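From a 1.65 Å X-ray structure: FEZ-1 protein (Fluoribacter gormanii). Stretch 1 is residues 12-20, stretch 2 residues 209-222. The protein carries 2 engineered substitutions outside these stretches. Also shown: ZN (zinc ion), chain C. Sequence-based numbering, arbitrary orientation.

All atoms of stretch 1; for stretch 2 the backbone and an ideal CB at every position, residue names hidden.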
# COMPACT_ATOMS: atom_id res chain seq x y z
N ARG A 12 3.86 -15.86 -6.37
CA ARG A 12 4.65 -15.73 -5.17
C ARG A 12 5.81 -14.75 -5.41
O ARG A 12 6.63 -14.95 -6.31
CB ARG A 12 5.17 -17.10 -4.71
CG ARG A 12 5.75 -17.11 -3.31
CD ARG A 12 5.85 -18.51 -2.75
NE ARG A 12 6.92 -19.20 -3.43
CZ ARG A 12 8.20 -19.09 -3.10
NH1 ARG A 12 8.55 -18.36 -2.05
NH2 ARG A 12 9.14 -19.70 -3.82
N ILE A 13 5.91 -13.72 -4.56
CA ILE A 13 6.98 -12.74 -4.65
C ILE A 13 8.25 -13.31 -4.00
O ILE A 13 9.30 -13.38 -4.60
CB ILE A 13 6.57 -11.40 -4.01
CG1 ILE A 13 5.38 -10.76 -4.74
CG2 ILE A 13 7.76 -10.45 -3.93
CD1 ILE A 13 4.65 -9.65 -3.98
N ALA A 14 8.13 -13.73 -2.75
CA ALA A 14 9.25 -14.26 -1.95
C ALA A 14 8.67 -14.81 -0.65
O ALA A 14 7.67 -14.29 -0.18
CB ALA A 14 10.25 -13.17 -1.65
N GLY A 15 9.29 -15.84 -0.08
CA GLY A 15 8.80 -16.40 1.18
C GLY A 15 7.31 -16.69 1.10
O GLY A 15 6.83 -17.33 0.15
N ASN A 16 6.55 -16.16 2.07
CA ASN A 16 5.11 -16.37 2.14
C ASN A 16 4.32 -15.12 1.70
O ASN A 16 3.14 -15.00 2.07
CB ASN A 16 4.67 -16.83 3.54
CG ASN A 16 4.96 -15.84 4.65
OD1 ASN A 16 5.89 -15.05 4.55
ND2 ASN A 16 4.22 -15.93 5.75
N LEU A 17 4.92 -14.28 0.86
CA LEU A 17 4.29 -13.07 0.34
C LEU A 17 3.97 -13.27 -1.14
O LEU A 17 4.88 -13.60 -1.94
CB LEU A 17 5.23 -11.88 0.55
CG LEU A 17 4.79 -10.56 -0.09
CD1 LEU A 17 3.57 -10.00 0.57
CD2 LEU A 17 5.92 -9.55 -0.04
N TYR A 18 2.70 -13.06 -1.48
CA TYR A 18 2.15 -13.26 -2.81
C TYR A 18 1.54 -11.96 -3.32
O TYR A 18 1.02 -11.13 -2.55
CB TYR A 18 1.05 -14.33 -2.80
CG TYR A 18 1.52 -15.69 -2.36
CD1 TYR A 18 1.74 -15.98 -1.02
CD2 TYR A 18 1.79 -16.69 -3.29
CE1 TYR A 18 2.21 -17.22 -0.63
CE2 TYR A 18 2.23 -17.95 -2.90
CZ TYR A 18 2.44 -18.22 -1.56
OH TYR A 18 2.90 -19.45 -1.14
N TYR A 19 1.59 -11.80 -4.64
CA TYR A 19 0.90 -10.74 -5.34
C TYR A 19 -0.49 -11.24 -5.77
O TYR A 19 -0.57 -12.28 -6.46
CB TYR A 19 1.68 -10.33 -6.60
CG TYR A 19 1.13 -9.07 -7.21
CD1 TYR A 19 1.37 -7.84 -6.61
CD2 TYR A 19 0.33 -9.07 -8.35
CE1 TYR A 19 0.84 -6.67 -7.12
CE2 TYR A 19 -0.22 -7.90 -8.86
CZ TYR A 19 0.05 -6.69 -8.25
OH TYR A 19 -0.48 -5.53 -8.70
N VAL A 20 -1.54 -10.51 -5.38
CA VAL A 20 -2.91 -10.85 -5.76
C VAL A 20 -3.64 -9.63 -6.31
O VAL A 20 -4.86 -9.55 -6.25
CB VAL A 20 -3.69 -11.49 -4.60
CG1 VAL A 20 -3.13 -12.87 -4.27
CG2 VAL A 20 -3.71 -10.62 -3.34
N UNK A 209 15.18 -4.33 0.39
CA UNK A 209 15.69 -5.38 -0.49
C UNK A 209 14.62 -5.73 -1.54
O UNK A 209 14.87 -5.66 -2.74
CB UNK A 209 16.09 -6.62 0.32
N UNK A 210 13.41 -6.07 -1.09
CA UNK A 210 12.31 -6.43 -1.98
C UNK A 210 11.39 -5.21 -2.07
O UNK A 210 10.77 -4.81 -1.10
CB UNK A 210 11.56 -7.67 -1.48
N UNK A 211 11.44 -4.58 -3.23
CA UNK A 211 10.91 -3.26 -3.49
C UNK A 211 9.50 -3.36 -4.05
O UNK A 211 9.31 -3.83 -5.16
CB UNK A 211 11.82 -2.49 -4.45
N UNK A 212 8.51 -2.94 -3.25
CA UNK A 212 7.09 -3.04 -3.65
C UNK A 212 6.40 -1.70 -3.36
O UNK A 212 7.02 -0.75 -2.80
CB UNK A 212 6.39 -4.18 -2.91
N UNK A 213 5.12 -1.63 -3.73
CA UNK A 213 4.38 -0.40 -3.58
C UNK A 213 2.90 -0.59 -3.80
O UNK A 213 2.42 -1.66 -4.15
CB UNK A 213 4.92 0.66 -4.55
N UNK A 214 2.17 0.47 -3.50
CA UNK A 214 0.69 0.47 -3.64
C UNK A 214 0.25 0.45 -5.11
O UNK A 214 -0.89 0.05 -5.39
CB UNK A 214 0.10 1.70 -2.95
N UNK A 215 1.12 0.86 -6.04
CA UNK A 215 0.87 0.81 -7.45
C UNK A 215 2.00 0.04 -8.15
O UNK A 215 3.19 0.25 -7.87
CB UNK A 215 0.73 2.22 -8.02
N UNK A 216 1.60 -0.81 -9.10
CA UNK A 216 2.49 -1.64 -9.91
C UNK A 216 3.59 -0.82 -10.58
O UNK A 216 4.76 -1.25 -10.63
CB UNK A 216 1.68 -2.39 -10.97
N UNK A 217 3.24 0.37 -11.08
CA UNK A 217 4.17 1.21 -11.81
C UNK A 217 5.30 1.75 -10.94
O UNK A 217 6.37 2.11 -11.47
CB UNK A 217 3.41 2.38 -12.45
N UNK A 218 5.12 1.79 -9.62
CA UNK A 218 6.18 2.30 -8.73
C UNK A 218 7.41 1.41 -8.82
O UNK A 218 8.54 1.92 -8.70
CB UNK A 218 5.69 2.38 -7.28
N UNK A 219 7.19 0.10 -8.95
CA UNK A 219 8.27 -0.86 -8.73
C UNK A 219 8.48 -1.76 -9.95
O UNK A 219 9.19 -2.73 -9.85
CB UNK A 219 7.97 -1.71 -7.50
N UNK A 220 7.90 -1.41 -11.11
CA UNK A 220 8.20 -2.13 -12.38
C UNK A 220 7.65 -3.56 -12.33
O UNK A 220 8.32 -4.49 -12.77
CB UNK A 220 9.71 -2.16 -12.64
N UNK A 221 6.43 -3.74 -11.82
CA UNK A 221 5.79 -5.06 -11.70
C UNK A 221 5.85 -5.83 -13.02
O UNK A 221 6.23 -7.00 -13.03
CB UNK A 221 4.33 -4.91 -11.25
N UNK A 222 5.41 -5.18 -14.10
CA UNK A 222 5.25 -5.93 -15.36
C UNK A 222 6.58 -6.52 -15.86
O UNK A 222 6.65 -7.72 -16.16
CB UNK A 222 4.66 -5.02 -16.44
ZN ZN C . -3.13 5.29 -5.39

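Stretch 1 is a tight hairpin: a type II' turn from A14 to L17 reverses the chain, and I13, A14, L17 and Y19 turn apolar surface toward the second stretch.

Position 209 has no part of stretch 1 within reach, so the contact sets no preference; it is aspartate. At 210 the CB points toward the hairpin and, at its ideal place, lies 5.3 Å from I13 CG2. A mid-sized aliphatic would fill that gap, whether valine, leucine or isoleucine. The residue is I210: its CD1 packs 3.6 Å from A14 CB, and its CG2 lies 3.9 Å from I13 CG2.

Strand alternation takes 211 out of reach; it is phenylalanine. Position 212 comes back toward stretch 1, but its ideal CB has nothing of the hairpin within 5.5 Å. A longer apolar chain is needed, such as leucine, isoleucine or methionine. L212, with chi1 m and chi2 t, spans the space: its CD1 reaches L17 CD2 at 3.7 Å and I13 CD1 at 4.1 Å, joining residues from both strands of the hairpin.

Positions 213 and 214, glycine and serine, are out of reach. At 215 the CB points away from the hairpin, and ZN, about 5.6 Å from the ideal CB of 215, invites a ligand with reach: histidine through NE2, or perhaps an extended glutamate; cysteine and aspartate would be too short. It is H215, whose NE2 binds ZN at 2.0 Å.

At 216 the CB points sideways, and its ideal position is 4.4 Å from Y19 OH. Small residues suit such a margin, and A216 keeps just that light contact. Positions 217 and 218 are free of stretch 1; they are glycine, although a CB would have room, and methionine.

The CB of 219 points toward stretch 1 from a distance, so a long or aromatic apolar group could bridge the gap. F219 does so modestly, bringing CZ to 4.5 Å from Y19 CE1, edge-on.

Position 220 has positive phi, which favours glycine, asparagine or aspartate. D220 precedes a helix, but its side chain makes no capping bond.

At 221 the CB points toward Y19, with the ideal CB 5.5 Å from Y19 OH. Leucine, isoleucine and methionine could all cover the ring. L221 sets CD1 over one face, 4.3 Å from the Y19 ring centroid and almost on the ring normal, a CH-pi contact, while its CD2 packs 3.7 Å from Y19 CZ. Position 222 is out of reach and holds lysine.

No hydrogen bond links the stretches.

Stretch 2 (209-222) DIFLGSHAGMFDLK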
# COMPACT_ATOMS: atom_id res chain seq x y z
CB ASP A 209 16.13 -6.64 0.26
CG ASP A 209 17.19 -6.38 1.33
OD1 ASP A 209 18.21 -5.76 0.99
OD2 ASP A 209 16.95 -6.72 2.48
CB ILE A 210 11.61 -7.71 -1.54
CG1 ILE A 210 12.54 -8.91 -1.73
CG2 ILE A 210 10.29 -7.93 -2.31
CD1 ILE A 210 12.08 -10.16 -1.08
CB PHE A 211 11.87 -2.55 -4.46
CG PHE A 211 11.37 -1.26 -5.06
CD1 PHE A 211 10.47 -0.42 -4.42
CD2 PHE A 211 11.81 -0.90 -6.32
CE1 PHE A 211 10.04 0.75 -5.03
CE2 PHE A 211 11.36 0.25 -6.94
CZ PHE A 211 10.48 1.07 -6.29
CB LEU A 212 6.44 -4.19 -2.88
CG LEU A 212 7.08 -5.56 -3.07
CD1 LEU A 212 6.53 -6.56 -2.06
CD2 LEU A 212 6.87 -6.07 -4.49
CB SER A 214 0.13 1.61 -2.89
OG SER A 214 0.70 2.85 -3.32
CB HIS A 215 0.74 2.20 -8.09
CG HIS A 215 -0.47 2.96 -7.68
ND1 HIS A 215 -1.61 2.98 -8.46
CD2 HIS A 215 -0.76 3.70 -6.59
CE1 HIS A 215 -2.52 3.73 -7.88
NE2 HIS A 215 -2.03 4.18 -6.73
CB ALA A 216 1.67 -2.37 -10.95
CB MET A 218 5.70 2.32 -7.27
CG MET A 218 4.60 3.28 -7.06
SD MET A 218 3.93 3.06 -5.39
CE MET A 218 3.01 4.58 -5.17
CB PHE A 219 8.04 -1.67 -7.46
CG PHE A 219 6.82 -2.55 -7.44
CD1 PHE A 219 5.58 -2.03 -7.06
CD2 PHE A 219 6.88 -3.89 -7.78
CE1 PHE A 219 4.46 -2.85 -6.99
CE2 PHE A 219 5.75 -4.69 -7.74
CZ PHE A 219 4.54 -4.17 -7.36
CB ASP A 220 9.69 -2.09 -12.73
CG ASP A 220 10.01 -2.33 -14.20
OD1 ASP A 220 9.09 -2.20 -15.03
OD2 ASP A 220 11.19 -2.65 -14.49
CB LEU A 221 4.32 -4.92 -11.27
CG LEU A 221 3.49 -6.21 -11.35
CD1 LEU A 221 3.92 -7.20 -10.30
CD2 LEU A 221 2.00 -5.93 -11.25
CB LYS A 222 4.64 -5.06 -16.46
CG LYS A 222 3.21 -4.61 -16.19
CD LYS A 222 2.79 -3.59 -17.21
CE LYS A 222 1.37 -3.12 -17.07
NZ LYS A 222 1.11 -2.03 -18.04
O HOH W 1 -3.91 6.93 -4.52
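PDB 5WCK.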